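Local coordinates for protein type II secretion ATPase XpsE (Xanthomonas campestris, PDB 2D28) that belongs to the ATPases of bacterial type II secretion systems and is represented here by its N-terminal domain, at residues Asp68-Pro77 with Glu139-Tyr148; Val83-Phe94 with Tyr117-Thr126. The protein carries 1 engineered substitution. All coordinates share one frame; numbering follows the deposited sequence.

Contact 1. Residues Asp68-Pro77 with Glu139-Tyr148; sequences DARQLGDTPP and EIDDLIERWY
Pro76 lies flat over one face of the Trp147 indole, its CA 3.6 Å from the centroid of the six-membered ring and almost exactly on the ring normal, a CH-pi contact. This is the middle of a packing between the C-terminal helix of the MshEN domain and the loop that follows helix 51-62, which runs alongside the helix in the same direction, from Ala69 beside Glu139 to Thr75 beside Trp147. The opposite face of the indole takes CD1 of Leu143, so the ring is sandwiched between the loop and its own helix. With CG beside its backbone N (chi1 -82°), Trp147 brings the indole face against Thr75 C and Pro76 N. Pro77 CD comes in near the far end of the six-membered ring, and Pro76 CG reaches past to the Tyr148 ring, 3.8 Å from CE1. One turn back, Leu72 and Leu143 cross at about a right angle, methyl against methyl; both also touch Trp109 and Val99 of the adjoining strands.

Polar groups close the border of this packing. The carbonyl oxygen of Gly73 is gripped twice, by Trp147 NE1 at 2.9 Å and by Arg146 NH2 at 3.1 Å, the two donors arriving from opposite faces of the peptide plane; the pair fixes the edge of the indole against the loop. Asp74 OD1 sits 3.9 Å from Arg146 NE, well out of the guanidinium plane, a long salt bridge of charge alone. Near the N-terminal end of the helix, Glu139 extends toward the short 3-10 turn, where its OE1 accepts a weak hydrogen bond from Ala69 N, 3.4 Å long.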
loop_
_atom_site.group_PDB
_atom_site.type_symbol
_atom_site.label_atom_id
_atom_site.label_comp_id
_atom_site.label_asym_id
_atom_site.label_seq_id
_atom_site.Cartn_x
_atom_site.Cartn_y
_atom_site.Cartn_z
ATOM N N ASP A 68 10.080 -3.799 5.488
ATOM C CA ASP A 68 10.826 -4.103 4.293
ATOM C C ASP A 68 11.083 -5.568 4.186
ATOM O O ASP A 68 10.848 -6.314 5.129
ATOM C CB ASP A 68 12.091 -3.283 4.197
ATOM C CG ASP A 68 13.066 -3.559 5.308
ATOM O OD1 ASP A 68 13.597 -4.666 5.414
ATOM O OD2 ASP A 68 13.295 -2.725 6.153
ATOM N N ALA A 69 11.586 -5.903 2.995
ATOM C CA ALA A 69 11.791 -7.236 2.518
ATOM C C ALA A 69 12.797 -8.066 3.338
ATOM O O ALA A 69 12.704 -9.313 3.401
ATOM C CB ALA A 69 12.210 -7.123 1.000
ATOM N N ARG A 70 13.714 -7.394 4.043
ATOM C CA ARG A 70 14.618 -8.093 4.974
ATOM C C ARG A 70 13.809 -8.739 6.044
ATOM O O ARG A 70 14.252 -9.706 6.657
ATOM C CB ARG A 70 15.588 -7.124 5.697
ATOM C CG ARG A 70 16.450 -6.296 4.813
ATOM C CD ARG A 70 17.241 -5.232 5.517
ATOM N NE ARG A 70 16.315 -4.300 6.184
ATOM C CZ ARG A 70 16.651 -3.504 7.197
ATOM N NH1 ARG A 70 17.920 -3.376 7.595
ATOM N NH2 ARG A 70 15.719 -2.757 7.784
ATOM N N GLN A 71 12.650 -8.155 6.374
ATOM C CA GLN A 71 11.871 -8.641 7.538
ATOM C C GLN A 71 10.968 -9.875 7.287
ATOM O O GLN A 71 10.398 -10.450 8.233
ATOM C CB GLN A 71 11.098 -7.539 8.206
ATOM C CG GLN A 71 11.866 -6.259 8.594
ATOM C CD GLN A 71 10.894 -5.146 8.991
ATOM O OE1 GLN A 71 10.700 -4.190 8.242
ATOM N NE2 GLN A 71 10.301 -5.270 10.182
ATOM N N LEU A 72 10.880 -10.309 6.036
ATOM C CA LEU A 72 10.031 -11.424 5.648
ATOM C C LEU A 72 10.858 -12.662 5.223
ATOM O O LEU A 72 11.745 -12.545 4.372
ATOM C CB LEU A 72 9.196 -10.916 4.485
ATOM C CG LEU A 72 8.186 -9.886 5.014
ATOM C CD1 LEU A 72 8.287 -8.481 4.411
ATOM C CD2 LEU A 72 6.885 -10.498 4.805
ATOM N N GLY A 73 10.567 -13.831 5.796
ATOM C CA GLY A 73 11.200 -15.097 5.410
ATOM C C GLY A 73 10.772 -15.641 4.046
ATOM O O GLY A 73 9.985 -15.024 3.355
ATOM N N ASP A 74 11.292 -16.817 3.679
ATOM C CA ASP A 74 11.123 -17.420 2.343
ATOM C C ASP A 74 9.775 -18.089 2.049
ATOM O O ASP A 74 9.407 -18.254 0.889
ATOM C CB ASP A 74 12.166 -18.509 2.132
ATOM C CG ASP A 74 13.481 -17.959 1.724
ATOM O OD1 ASP A 74 13.533 -17.046 0.847
ATOM O OD2 ASP A 74 14.518 -18.404 2.244
ATOM N N THR A 75 9.089 -18.506 3.094
ATOM C CA THR A 75 7.758 -19.080 2.973
ATOM C C THR A 75 6.862 -18.477 4.025
ATOM O O THR A 75 7.368 -17.955 5.027
ATOM C CB THR A 75 7.843 -20.576 3.219
ATOM O OG1 THR A 75 8.310 -20.804 4.573
ATOM C CG2 THR A 75 8.891 -21.218 2.271
ATOM N N PRO A 76 5.546 -18.555 3.814
ATOM C CA PRO A 76 4.582 -17.950 4.748
ATOM C C PRO A 76 4.700 -18.497 6.172
ATOM O O PRO A 76 4.878 -19.698 6.323
ATOM C CB PRO A 76 3.204 -18.315 4.163
ATOM C CG PRO A 76 3.447 -18.601 2.738
ATOM C CD PRO A 76 4.879 -19.156 2.646
ATOM N N PRO A 77 4.568 -17.631 7.172
ATOM C CA PRO A 77 4.800 -18.001 8.567
ATOM C C PRO A 77 3.939 -19.134 9.109
ATOM O O PRO A 77 4.554 -20.008 9.705
ATOM C CB PRO A 77 4.479 -16.710 9.334
ATOM C CG PRO A 77 3.652 -15.938 8.432
ATOM C CD PRO A 77 4.179 -16.213 7.059
ATOM N N GLU A 139 8.323 -4.647 -3.646
ATOM C CA GLU A 139 8.711 -5.596 -2.609
ATOM C C GLU A 139 7.549 -6.498 -2.196
ATOM O O GLU A 139 7.733 -7.688 -1.931
ATOM C CB GLU A 139 9.285 -4.877 -1.384
ATOM C CG GLU A 139 10.595 -4.183 -1.726
ATOM C CD GLU A 139 11.221 -3.434 -0.552
ATOM O OE1 GLU A 139 10.853 -3.675 0.587
ATOM O OE2 GLU A 139 12.101 -2.627 -0.847
ATOM N N ILE A 140 6.373 -5.905 -2.060
ATOM C CA ILE A 140 5.131 -6.650 -1.817
ATOM C C ILE A 140 4.861 -7.606 -2.989
ATOM O O ILE A 140 4.555 -8.791 -2.771
ATOM C CB ILE A 140 3.947 -5.676 -1.618
ATOM C CG1 ILE A 140 4.160 -4.870 -0.355
ATOM C CG2 ILE A 140 2.622 -6.439 -1.567
ATOM C CD1 ILE A 140 3.145 -3.822 -0.091
ATOM N N ASP A 141 4.952 -7.101 -4.218
ATOM C CA ASP A 141 4.712 -7.976 -5.391
ATOM C C ASP A 141 5.637 -9.188 -5.418
ATOM O O ASP A 141 5.190 -10.293 -5.645
ATOM C CB ASP A 141 4.912 -7.192 -6.655
ATOM C CG ASP A 141 3.853 -6.163 -6.832
ATOM O OD1 ASP A 141 2.779 -6.188 -6.160
ATOM O OD2 ASP A 141 4.041 -5.263 -7.617
ATOM N N ASP A 142 6.903 -8.945 -5.084
ATOM C CA ASP A 142 7.934 -9.971 -5.065
ATOM C C ASP A 142 7.609 -11.021 -4.024
ATOM O O ASP A 142 7.643 -12.222 -4.290
ATOM C CB ASP A 142 9.292 -9.334 -4.740
ATOM C CG ASP A 142 9.932 -8.638 -5.923
ATOM O OD1 ASP A 142 9.430 -8.641 -7.057
ATOM O OD2 ASP A 142 10.953 -7.997 -5.776
ATOM N N LEU A 143 7.212 -10.596 -2.827
ATOM C CA LEU A 143 6.855 -11.524 -1.765
ATOM C C LEU A 143 5.621 -12.335 -2.162
ATOM O O LEU A 143 5.555 -13.578 -1.902
ATOM C CB LEU A 143 6.534 -10.816 -0.437
ATOM C CG LEU A 143 6.200 -11.774 0.702
ATOM C CD1 LEU A 143 7.481 -12.314 1.237
ATOM C CD2 LEU A 143 5.426 -11.083 1.763
ATOM N N ILE A 144 4.612 -11.675 -2.750
ATOM C CA ILE A 144 3.394 -12.404 -3.138
ATOM C C ILE A 144 3.822 -13.577 -4.046
ATOM O O ILE A 144 3.386 -14.693 -3.786
ATOM C CB ILE A 144 2.382 -11.545 -3.858
ATOM C CG1 ILE A 144 1.754 -10.504 -2.888
ATOM C CG2 ILE A 144 1.255 -12.448 -4.514
ATOM C CD1 ILE A 144 1.134 -9.301 -3.585
ATOM N N GLU A 145 4.659 -13.326 -5.040
ATOM C CA GLU A 145 5.062 -14.350 -6.005
ATOM C C GLU A 145 5.940 -15.445 -5.393
ATOM O O GLU A 145 5.793 -16.645 -5.731
ATOM C CB GLU A 145 5.834 -13.746 -7.175
ATOM C CG GLU A 145 6.097 -14.714 -8.347
ATOM C CD GLU A 145 4.821 -15.440 -8.752
ATOM O OE1 GLU A 145 3.867 -14.758 -9.186
ATOM O OE2 GLU A 145 4.736 -16.688 -8.577
ATOM N N ARG A 146 6.884 -15.031 -4.558
ATOM C CA ARG A 146 7.770 -15.928 -3.864
ATOM C C ARG A 146 7.004 -16.846 -2.950
ATOM O O ARG A 146 7.207 -18.068 -2.927
ATOM C CB ARG A 146 8.784 -15.091 -3.084
ATOM C CG ARG A 146 9.634 -15.852 -2.144
ATOM C CD ARG A 146 10.876 -15.073 -1.823
ATOM N NE ARG A 146 10.819 -14.530 -0.490
ATOM C CZ ARG A 146 10.777 -13.249 -0.138
ATOM N NH1 ARG A 146 10.742 -12.243 -1.041
ATOM N NH2 ARG A 146 10.788 -12.979 1.176
ATOM N N TRP A 147 6.068 -16.277 -2.216
ATOM C CA TRP A 147 5.311 -17.058 -1.299
ATOM C C TRP A 147 4.234 -17.884 -2.029
ATOM O O TRP A 147 3.860 -18.953 -1.506
ATOM C CB TRP A 147 4.671 -16.185 -0.233
ATOM C CG TRP A 147 5.558 -15.837 0.877
ATOM C CD1 TRP A 147 6.925 -16.069 0.982
ATOM C CD2 TRP A 147 5.163 -15.222 2.091
ATOM N NE1 TRP A 147 7.374 -15.635 2.200
ATOM C CE2 TRP A 147 6.310 -15.108 2.902
ATOM C CE3 TRP A 147 3.934 -14.758 2.596
ATOM C CZ2 TRP A 147 6.265 -14.533 4.170
ATOM C CZ3 TRP A 147 3.882 -14.218 3.839
ATOM C CH2 TRP A 147 5.042 -14.099 4.629
ATOM N N TYR A 148 3.755 -17.400 -3.191
ATOM C CA TYR A 148 2.651 -18.062 -3.948
ATOM C C TYR A 148 2.903 -18.097 -5.445
ATOM O O TYR A 148 3.890 -17.562 -5.925
ATOM C CB TYR A 148 1.295 -17.463 -3.610
ATOM C CG TYR A 148 1.081 -17.192 -2.122
ATOM C CD1 TYR A 148 0.981 -18.219 -1.242
ATOM C CD2 TYR A 148 0.953 -15.893 -1.602
ATOM C CE1 TYR A 148 0.780 -17.985 0.132
ATOM C CE2 TYR A 148 0.789 -15.654 -0.239
ATOM C CZ TYR A 148 0.685 -16.716 0.618
ATOM O OH TYR A 148 0.506 -16.614 1.986
#

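Contact 2. Residues Val83-Phe94 with Tyr117-Thr126; sequences VQGLSLRFLKQF and YAIDAVRLAT
Phe90 and Phe94, one turn apart on helix 88-94, project against helix 117-126, which runs nearly antiparallel to it at an axis distance of 11.9 Å and an angle of 159°. Phe90 CE2 meets Val122 CG2 at 3.6 Å, while Ala121 CB lies at the ring's edge, near its plane. Phe94 lays CD1 against Ala118 CB, also 3.6 Å away, and its CZ approaches the edge of the Tyr117 ring. The small methyls of Ala118 and Ala121 thus receive the aromatic rings. The two phenylalanines also pack on each other, Phe94 CD2 standing over the centre of the Phe90 ring, 3.4 Å above its plane.

On the N-terminal side of helix 88-94, the loop continues the seam. Leu86 spreads its branches over Thr126 and Ala125, with CG 3.9 Å from Thr126 CG2, and Val83 lies alongside that same methyl. The CA atoms come closest at Gly85 and Ala125, and Gly85 has a positive phi that suits glycine. Thr126 CA makes a CA-H...O contact of 3.4 Å to Gln84 O, and a water joins Gln84 N to Thr126 O.

Ser87 N-caps helix 88-94, its OG accepting from Phe90 N at 3.1 Å. Thr126 turns its hydroxyl back to Val122 O (chi1 55°), which leaves CG2 facing Leu86 and Val83. Behind Val122 stand Leu108 and Leu130 of the sheet. The direct contacts between side chains across this seam are apolar, so the two helices are held by shape and hydrophobic burial, and the polar links at the loop end are the one water and the CA-H...O contact.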
loop_
_atom_site.group_PDB
_atom_site.type_symbol
_atom_site.label_atom_id
_atom_site.label_comp_id
_atom_site.label_asym_id
_atom_site.label_seq_id
_atom_site.Cartn_x
_atom_site.Cartn_y
_atom_site.Cartn_z
ATOM N N VAL A 83 -6.453 -18.024 6.291
ATOM C CA VAL A 83 -6.821 -16.604 5.967
ATOM C C VAL A 83 -7.784 -16.760 4.777
ATOM O O VAL A 83 -7.409 -17.318 3.772
ATOM C CB VAL A 83 -5.695 -15.639 5.603
ATOM C CG1 VAL A 83 -6.267 -14.401 4.896
ATOM C CG2 VAL A 83 -4.996 -15.201 6.844
ATOM N N GLN A 84 -9.033 -16.332 4.923
ATOM C CA GLN A 84 -10.073 -16.534 3.909
ATOM C C GLN A 84 -10.317 -15.305 3.105
ATOM O O GLN A 84 -10.186 -14.191 3.592
ATOM C CB GLN A 84 -11.481 -16.771 4.537
ATOM C CG GLN A 84 -11.557 -17.706 5.672
ATOM C CD GLN A 84 -11.143 -19.138 5.324
ATOM O OE1 GLN A 84 -10.221 -19.353 4.518
ATOM N NE2 GLN A 84 -11.790 -20.123 5.978
ATOM N N GLY A 85 -10.807 -15.533 1.903
ATOM C CA GLY A 85 -11.497 -14.521 1.160
ATOM C C GLY A 85 -10.603 -13.723 0.289
ATOM O O GLY A 85 -11.119 -12.915 -0.434
ATOM N N LEU A 86 -9.287 -13.975 0.304
ATOM C CA LEU A 86 -8.328 -13.255 -0.534
ATOM C C LEU A 86 -7.717 -14.197 -1.555
ATOM O O LEU A 86 -6.960 -15.098 -1.207
ATOM C CB LEU A 86 -7.180 -12.638 0.316
ATOM C CG LEU A 86 -7.612 -11.685 1.464
ATOM C CD1 LEU A 86 -6.427 -11.000 2.085
ATOM C CD2 LEU A 86 -8.630 -10.649 0.970
ATOM N N SER A 87 -8.040 -13.968 -2.814
ATOM C CA SER A 87 -7.475 -14.788 -3.864
ATOM C C SER A 87 -6.084 -14.260 -4.148
ATOM O O SER A 87 -5.750 -13.089 -3.827
ATOM C CB SER A 87 -8.295 -14.713 -5.150
ATOM O OG SER A 87 -8.399 -13.404 -5.596
ATOM N N LEU A 88 -5.273 -15.114 -4.763
ATOM C CA LEU A 88 -3.943 -14.668 -5.204
ATOM C C LEU A 88 -4.057 -13.477 -6.113
ATOM O O LEU A 88 -3.340 -12.509 -5.962
ATOM C CB LEU A 88 -3.170 -15.814 -5.841
ATOM C CG LEU A 88 -1.796 -15.437 -6.430
ATOM C CD1 LEU A 88 -0.842 -14.928 -5.308
ATOM C CD2 LEU A 88 -1.201 -16.624 -7.165
ATOM N N ARG A 89 -5.058 -13.509 -7.029
ATOM C CA ARG A 89 -5.294 -12.419 -7.940
ATOM C C ARG A 89 -5.566 -11.092 -7.211
ATOM O O ARG A 89 -5.078 -10.094 -7.596
ATOM C CB ARG A 89 -6.523 -12.724 -8.841
ATOM C CG ARG A 89 -6.746 -11.704 -9.967
ATOM C CD ARG A 89 -8.193 -11.583 -10.398
ATOM N NE ARG A 89 -8.979 -11.127 -9.252
ATOM C CZ ARG A 89 -9.164 -9.872 -8.908
ATOM N NH1 ARG A 89 -8.674 -8.895 -9.660
ATOM N NH2 ARG A 89 -9.863 -9.578 -7.789
ATOM N N PHE A 90 -6.444 -11.113 -6.229
ATOM C CA PHE A 90 -6.772 -9.948 -5.412
ATOM C C PHE A 90 -5.480 -9.352 -4.813
ATOM O O PHE A 90 -5.246 -8.165 -4.877
ATOM C CB PHE A 90 -7.732 -10.372 -4.267
ATOM C CG PHE A 90 -8.165 -9.258 -3.412
ATOM C CD1 PHE A 90 -9.426 -8.643 -3.597
ATOM C CD2 PHE A 90 -7.350 -8.792 -2.381
ATOM C CE1 PHE A 90 -9.832 -7.579 -2.799
ATOM C CE2 PHE A 90 -7.751 -7.686 -1.573
ATOM C CZ PHE A 90 -8.987 -7.073 -1.803
ATOM N N LEU A 91 -4.674 -10.182 -4.178
ATOM C CA LEU A 91 -3.361 -9.702 -3.666
ATOM C C LEU A 91 -2.546 -8.935 -4.697
ATOM O O LEU A 91 -2.031 -7.811 -4.424
ATOM C CB LEU A 91 -2.556 -10.871 -3.104
ATOM C CG LEU A 91 -3.223 -11.704 -2.018
ATOM C CD1 LEU A 91 -2.213 -12.745 -1.523
ATOM C CD2 LEU A 91 -3.819 -10.910 -0.896
ATOM N N LYS A 92 -2.445 -9.522 -5.898
ATOM C CA LYS A 92 -1.704 -8.903 -6.984
ATOM C C LYS A 92 -2.349 -7.636 -7.490
ATOM O O LYS A 92 -1.650 -6.632 -7.697
ATOM C CB LYS A 92 -1.385 -9.874 -8.123
ATOM C CG LYS A 92 -0.589 -11.033 -7.751
ATOM C CD LYS A 92 -0.365 -12.013 -8.981
ATOM C CE LYS A 92 0.344 -13.184 -8.509
ATOM N NZ LYS A 92 1.625 -13.440 -9.247
ATOM N N GLN A 93 -3.662 -7.618 -7.678
ATOM C CA GLN A 93 -4.314 -6.420 -8.135
ATOM C C GLN A 93 -4.182 -5.273 -7.148
ATOM O O GLN A 93 -4.029 -4.112 -7.554
ATOM C CB GLN A 93 -5.842 -6.673 -8.328
ATOM C CG GLN A 93 -6.547 -5.470 -8.722
ATOM C CD GLN A 93 -8.080 -5.544 -8.573
ATOM O OE1 GLN A 93 -8.646 -6.626 -8.419
ATOM N NE2 GLN A 93 -8.728 -4.403 -8.632
ATOM N N PHE A 94 -4.331 -5.567 -5.859
ATOM C CA PHE A 94 -4.344 -4.461 -4.862
ATOM C C PHE A 94 -2.949 -4.166 -4.265
ATOM O O PHE A 94 -2.777 -3.140 -3.493
ATOM C CB PHE A 94 -5.392 -4.780 -3.798
ATOM C CG PHE A 94 -6.813 -4.576 -4.305
ATOM C CD1 PHE A 94 -7.359 -3.268 -4.428
ATOM C CD2 PHE A 94 -7.536 -5.641 -4.755
ATOM C CE1 PHE A 94 -8.653 -3.106 -4.934
ATOM C CE2 PHE A 94 -8.829 -5.455 -5.322
ATOM C CZ PHE A 94 -9.374 -4.185 -5.380
ATOM N N TYR A 117 -11.231 1.663 0.079
ATOM C CA TYR A 117 -11.997 0.606 -0.632
ATOM C C TYR A 117 -11.315 -0.753 -0.500
ATOM O O TYR A 117 -11.908 -1.750 -0.096
ATOM C CB TYR A 117 -12.146 0.987 -2.136
ATOM C CG TYR A 117 -12.843 -0.082 -2.935
ATOM C CD1 TYR A 117 -14.256 -0.172 -2.957
ATOM C CD2 TYR A 117 -12.123 -1.120 -3.483
ATOM C CE1 TYR A 117 -14.884 -1.236 -3.658
ATOM C CE2 TYR A 117 -12.732 -2.149 -4.153
ATOM C CZ TYR A 117 -14.131 -2.205 -4.229
ATOM O OH TYR A 117 -14.706 -3.287 -4.877
ATOM N N ALA A 118 -10.012 -0.785 -0.750
ATOM C CA ALA A 118 -9.268 -2.000 -0.647
ATOM C C ALA A 118 -9.206 -2.542 0.766
ATOM O O ALA A 118 -9.354 -3.737 0.983
ATOM C CB ALA A 118 -7.859 -1.792 -1.199
ATOM N N ILE A 119 -8.934 -1.655 1.719
ATOM C CA ILE A 119 -8.846 -2.071 3.082
ATOM C C ILE A 119 -10.178 -2.602 3.566
ATOM O O ILE A 119 -10.157 -3.584 4.275
ATOM C CB ILE A 119 -8.400 -0.864 3.993
ATOM C CG1 ILE A 119 -6.936 -0.542 3.738
ATOM C CG2 ILE A 119 -8.739 -1.045 5.519
ATOM C CD1 ILE A 119 -6.551 0.850 4.074
ATOM N N ASP A 120 -11.280 -1.874 3.292
ATOM C CA ASP A 120 -12.605 -2.349 3.696
ATOM C C ASP A 120 -12.965 -3.692 3.017
ATOM O O ASP A 120 -13.541 -4.571 3.652
ATOM C CB ASP A 120 -13.658 -1.260 3.517
ATOM C CG ASP A 120 -13.514 -0.144 4.513
ATOM O OD1 ASP A 120 -12.631 -0.240 5.434
ATOM O OD2 ASP A 120 -14.140 0.922 4.351
ATOM N N ALA A 121 -12.524 -3.892 1.778
ATOM C CA ALA A 121 -12.625 -5.216 1.108
ATOM C C ALA A 121 -11.913 -6.331 1.878
ATOM O O ALA A 121 -12.493 -7.441 2.109
ATOM C CB ALA A 121 -12.127 -5.102 -0.344
ATOM N N VAL A 122 -10.710 -6.028 2.376
ATOM C CA VAL A 122 -9.933 -7.021 3.085
ATOM C C VAL A 122 -10.587 -7.304 4.426
ATOM O O VAL A 122 -10.732 -8.498 4.849
ATOM C CB VAL A 122 -8.442 -6.560 3.211
ATOM C CG1 VAL A 122 -7.700 -7.453 4.100
ATOM C CG2 VAL A 122 -7.819 -6.533 1.827
ATOM N N ARG A 123 -11.051 -6.250 5.071
ATOM C CA ARG A 123 -11.661 -6.378 6.407
ATOM C C ARG A 123 -12.900 -7.301 6.284
ATOM O O ARG A 123 -13.113 -8.252 7.094
ATOM C CB ARG A 123 -12.090 -4.980 6.959
ATOM C CG ARG A 123 -11.002 -4.074 7.486
ATOM C CD ARG A 123 -11.407 -2.689 7.807
ATOM N NE ARG A 123 -12.436 -2.707 8.833
ATOM C CZ ARG A 123 -13.534 -1.967 8.881
ATOM N NH1 ARG A 123 -13.811 -1.022 8.016
ATOM N NH2 ARG A 123 -14.392 -2.215 9.869
ATOM N N LEU A 124 -13.706 -7.050 5.247
ATOM C CA LEU A 124 -14.966 -7.798 5.061
ATOM C C LEU A 124 -14.697 -9.252 4.641
ATOM O O LEU A 124 -15.339 -10.203 5.152
ATOM C CB LEU A 124 -15.851 -7.143 3.999
ATOM C CG LEU A 124 -17.236 -7.830 3.769
ATOM C CD1 LEU A 124 -18.109 -7.806 5.096
ATOM C CD2 LEU A 124 -18.036 -7.120 2.671
ATOM N N ALA A 125 -13.742 -9.430 3.734
ATOM C CA ALA A 125 -13.478 -10.769 3.184
ATOM C C ALA A 125 -12.827 -11.674 4.216
ATOM O O ALA A 125 -13.129 -12.892 4.251
ATOM C CB ALA A 125 -12.629 -10.709 1.927
ATOM N N THR A 126 -11.943 -11.124 5.065
ATOM C CA THR A 126 -11.214 -11.991 6.013
ATOM C C THR A 126 -11.986 -12.133 7.290
ATOM O O THR A 126 -11.867 -13.138 8.006
ATOM C CB THR A 126 -9.792 -11.447 6.362
ATOM O OG1 THR A 126 -9.910 -10.088 6.860
ATOM C CG2 THR A 126 -8.875 -11.351 5.110
HETATM O O HOH W 1 -9.881 -15.098 7.259
#

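Contact 2 is nested inside the chain loop that contact 1 closes, and both belong to the MshEN domain, their centres about 17 Å apart. Helix 88-94 bridges the two: it sets Phe90 and Phe94 against helix 117-126, while Leu88, Leu91 and Lys92 meet the C-terminal helix. There, Ile144 CG2 packs 3.3 Å from Leu88 CD1, and Lys92 NZ makes a salt bridge of 2.6 Å to Glu145 OE1. The helix pair of contact 2 and the helix of contact 1 lie on opposite faces of the three-stranded sheet and meet beside its edge strand 96-102. A bound cacodylate ion, probably from the crystallisation liquor, comes within about 4 Å of the Pro77 side chain; a cacodylate also lies about 3 Å from that of Val83.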